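Local coordinates for protein 6-phospho-alpha-glucosidase (Merdibacter massiliensis, PDB 6VC6) that hydrolyses 6-phospho-alpha-glucosides, probably by the NAD- and manganese-dependent redox mechanism of glycoside hydrolase family 4, at residues C7-S13 with V36-I40. Numbering follows the deposited sequence.
Sequences CIVGGGS and VLFDI. With NAD (nicotinamide-adenine-dinucleotide), chain G.
I8 and F38 pair the first two strands of a Rossmann-type beta-alpha-beta unit (strand 4-9, helix 16-25, strand 32-38), whose glycine-rich turn after the first strand and acidic residue at the end of the second bind NAD. The strand segments run parallel, their axes 15° apart. I8 N donates to V36 O, and I8 O accepts from F38 N at 2.8 Å, the N-H...O nearly straight at 170°. At the end of the pairing, F38 O is gripped twice: G10 N and G11 N each lie 2.7 Å from it, on opposite faces of its carbonyl plane, tying down the start of the type I turn G10-S13. A beta carbon on G11 would clash with L37 CB, and one on G12 with D39 OD2 and NAD O3B. D39 reads the adenosine ribose with both carboxylate oxygens: OD1 accepts from NAD O2B at 2.5 Å and from D41 N, while OD2 takes NAD O3B and, on its anti side, G12 N at 2.8 Å. Its CG stands anti to the backbone N (chi1 -157°), which carries OD2 to the turn. Replacing D39 with an alanine would probably leave both ribose hydroxyls, G12 N and D41 N without these acceptors and the turn less firmly joined to strand 32-38. At the pyrophosphate, S13 OG donates to NAD O2N at 2.6 Å and accepts from Y15 N.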
loop_
_atom_site.group_PDB
_atom_site.type_symbol
_atom_site.label_atom_id
_atom_site.label_comp_id
_atom_site.label_asym_id
_atom_site.label_seq_id
_atom_site.Cartn_x
_atom_site.Cartn_y
_atom_site.Cartn_z
ATOM N N CYS A 7 18.147 1.523 2.818
ATOM C CA CYS A 7 18.112 0.447 1.837
ATOM C C CYS A 7 16.693 0.299 1.312
ATOM O O CYS A 7 15.741 0.233 2.097
ATOM C CB CYS A 7 18.593 -0.879 2.433
ATOM S SG CYS A 7 18.223 -2.320 1.400
ATOM N N ILE A 8 16.554 0.254 -0.009
ATOM C CA ILE A 8 15.267 0.038 -0.660
ATOM C C ILE A 8 15.182 -1.427 -1.063
ATOM O O ILE A 8 15.988 -1.904 -1.872
ATOM C CB ILE A 8 15.087 0.956 -1.878
ATOM C CG1 ILE A 8 14.947 2.414 -1.438
ATOM C CG2 ILE A 8 13.874 0.526 -2.692
ATOM C CD1 ILE A 8 14.860 3.391 -2.592
ATOM N N VAL A 9 14.216 -2.143 -0.499
ATOM C CA VAL A 9 13.953 -3.526 -0.880
ATOM C C VAL A 9 12.976 -3.513 -2.047
ATOM O O VAL A 9 11.846 -3.026 -1.918
ATOM C CB VAL A 9 13.400 -4.339 0.298
ATOM C CG1 VAL A 9 12.942 -5.707 -0.182
ATOM C CG2 VAL A 9 14.456 -4.479 1.383
ATOM N N GLY A 10 13.408 -4.048 -3.183
ATOM C CA GLY A 10 12.643 -3.934 -4.407
ATOM C C GLY A 10 13.179 -2.811 -5.270
ATOM O O GLY A 10 12.419 -1.970 -5.758
ATOM N N GLY A 11 14.502 -2.788 -5.454
ATOM C CA GLY A 11 15.135 -1.735 -6.228
ATOM C C GLY A 11 14.741 -1.719 -7.689
ATOM O O GLY A 11 14.891 -0.685 -8.350
ATOM N N GLY A 12 14.246 -2.838 -8.210
ATOM C CA GLY A 12 13.770 -2.905 -9.574
ATOM C C GLY A 12 12.346 -2.450 -9.783
ATOM O O GLY A 12 11.809 -2.607 -10.882
ATOM N N SER A 13 11.714 -1.887 -8.757
ATOM C CA SER A 13 10.330 -1.451 -8.874
ATOM C C SER A 13 10.221 -0.215 -9.757
ATOM O O SER A 13 11.158 0.580 -9.874
ATOM C CB SER A 13 9.746 -1.157 -7.493
ATOM O OG SER A 13 8.675 -0.232 -7.580
ATOM N N VAL A 36 21.348 1.885 -0.598
ATOM C CA VAL A 36 21.547 0.593 -1.244
ATOM C C VAL A 36 20.216 0.122 -1.811
ATOM O O VAL A 36 19.217 0.053 -1.087
ATOM C CB VAL A 36 22.114 -0.459 -0.271
ATOM C CG1 VAL A 36 22.325 -1.782 -0.991
ATOM C CG2 VAL A 36 23.413 0.027 0.346
ATOM N N LEU A 37 20.202 -0.203 -3.100
ATOM C CA LEU A 37 19.041 -0.814 -3.733
ATOM C C LEU A 37 19.215 -2.328 -3.716
ATOM O O LEU A 37 20.202 -2.849 -4.244
ATOM C CB LEU A 37 18.870 -0.315 -5.168
ATOM C CG LEU A 37 18.714 1.188 -5.406
ATOM C CD1 LEU A 37 18.457 1.459 -6.881
ATOM C CD2 LEU A 37 17.596 1.760 -4.552
ATOM N N PHE A 38 18.266 -3.031 -3.106
ATOM C CA PHE A 38 18.277 -4.486 -3.083
ATOM C C PHE A 38 17.111 -5.030 -3.895
ATOM O O PHE A 38 16.023 -4.446 -3.910
ATOM C CB PHE A 38 18.207 -5.030 -1.654
ATOM C CG PHE A 38 18.180 -6.533 -1.585
ATOM C CD1 PHE A 38 19.351 -7.266 -1.686
ATOM C CD2 PHE A 38 16.982 -7.213 -1.434
ATOM C CE1 PHE A 38 19.329 -8.647 -1.630
ATOM C CE2 PHE A 38 16.954 -8.595 -1.378
ATOM C CZ PHE A 38 18.130 -9.311 -1.476
ATOM N N ASP A 39 17.349 -6.155 -4.564
ATOM C CA ASP A 39 16.324 -6.834 -5.342
ATOM C C ASP A 39 16.795 -8.254 -5.611
ATOM O O ASP A 39 17.994 -8.544 -5.578
ATOM C CB ASP A 39 16.032 -6.100 -6.656
ATOM C CG ASP A 39 14.659 -6.425 -7.214
ATOM O OD1 ASP A 39 14.336 -7.624 -7.350
ATOM O OD2 ASP A 39 13.902 -5.479 -7.518
ATOM N N ILE A 40 15.831 -9.141 -5.870
ATOM C CA ILE A 40 16.158 -10.509 -6.262
ATOM C C ILE A 40 16.254 -10.668 -7.771
ATOM O O ILE A 40 16.648 -11.743 -8.248
ATOM C CB ILE A 40 15.129 -11.514 -5.706
ATOM C CG1 ILE A 40 13.747 -11.256 -6.309
ATOM C CG2 ILE A 40 15.080 -11.439 -4.187
ATOM C CD1 ILE A 40 12.806 -12.434 -6.198
HETATM P PA NAD G . 7.104 -3.933 -9.706
HETATM O O1A NAD G . 7.395 -2.861 -10.728
HETATM O O2A NAD G . 6.914 -5.364 -10.147
HETATM O O5B NAD G . 8.264 -3.905 -8.593
HETATM C C5B NAD G . 8.436 -4.999 -7.699
HETATM C C4B NAD G . 9.919 -5.246 -7.481
HETATM O O4B NAD G . 10.114 -6.017 -6.293
HETATM C C3B NAD G . 10.505 -6.036 -8.639
HETATM O O3B NAD G . 11.670 -5.370 -9.131
HETATM C C2B NAD G . 10.899 -7.373 -8.050
HETATM O O2B NAD G . 12.136 -7.826 -8.604
HETATM C C1B NAD G . 11.037 -7.072 -6.568
HETATM N N9A NAD G . 10.761 -8.266 -5.733
HETATM C C8A NAD G . 9.773 -9.165 -5.904
HETATM N N7A NAD G . 9.829 -10.136 -4.954
HETATM C C5A NAD G . 10.878 -9.860 -4.156
HETATM C C6A NAD G . 11.510 -10.471 -2.962
HETATM N N6A NAD G . 11.017 -11.607 -2.411
HETATM N N1A NAD G . 12.595 -9.857 -2.441
HETATM C C2A NAD G . 13.098 -8.728 -2.975
HETATM N N3A NAD G . 12.578 -8.122 -4.055
HETATM C C4A NAD G . 11.491 -8.631 -4.679
HETATM O O3 NAD G . 5.820 -3.501 -8.836
HETATM P PN NAD G . 5.348 -1.971 -8.686
HETATM O O1N NAD G . 4.137 -1.759 -9.564
HETATM O O2N NAD G . 6.544 -1.056 -8.795
HETATM O O5D NAD G . 4.860 -1.988 -7.156
HETATM C C5D NAD G . 5.813 -1.913 -6.098
HETATM C C4D NAD G . 5.115 -2.281 -4.798
HETATM O O4D NAD G . 4.664 -1.098 -4.134
HETATM C C3D NAD G . 3.887 -3.135 -5.074
HETATM O O3D NAD G . 3.887 -4.252 -4.181
HETATM C C2D NAD G . 2.716 -2.244 -4.732
HETATM O O2D NAD G . 1.630 -2.999 -4.194
HETATM C C1D NAD G . 3.324 -1.322 -3.693
HETATM N N1N NAD G . 2.573 -0.079 -3.537
HETATM C C2N NAD G . 1.956 0.109 -2.369
HETATM C C3N NAD G . 1.221 1.255 -2.124
HETATM C C7N NAD G . 0.546 1.412 -0.795
HETATM O O7N NAD G . -0.291 2.287 -0.647
HETATM N N7N NAD G . 0.876 0.576 0.188
HETATM C C4N NAD G . 1.137 2.230 -3.110
HETATM C C5N NAD G . 1.784 2.010 -4.322
HETATM C C6N NAD G . 2.511 0.838 -4.512
#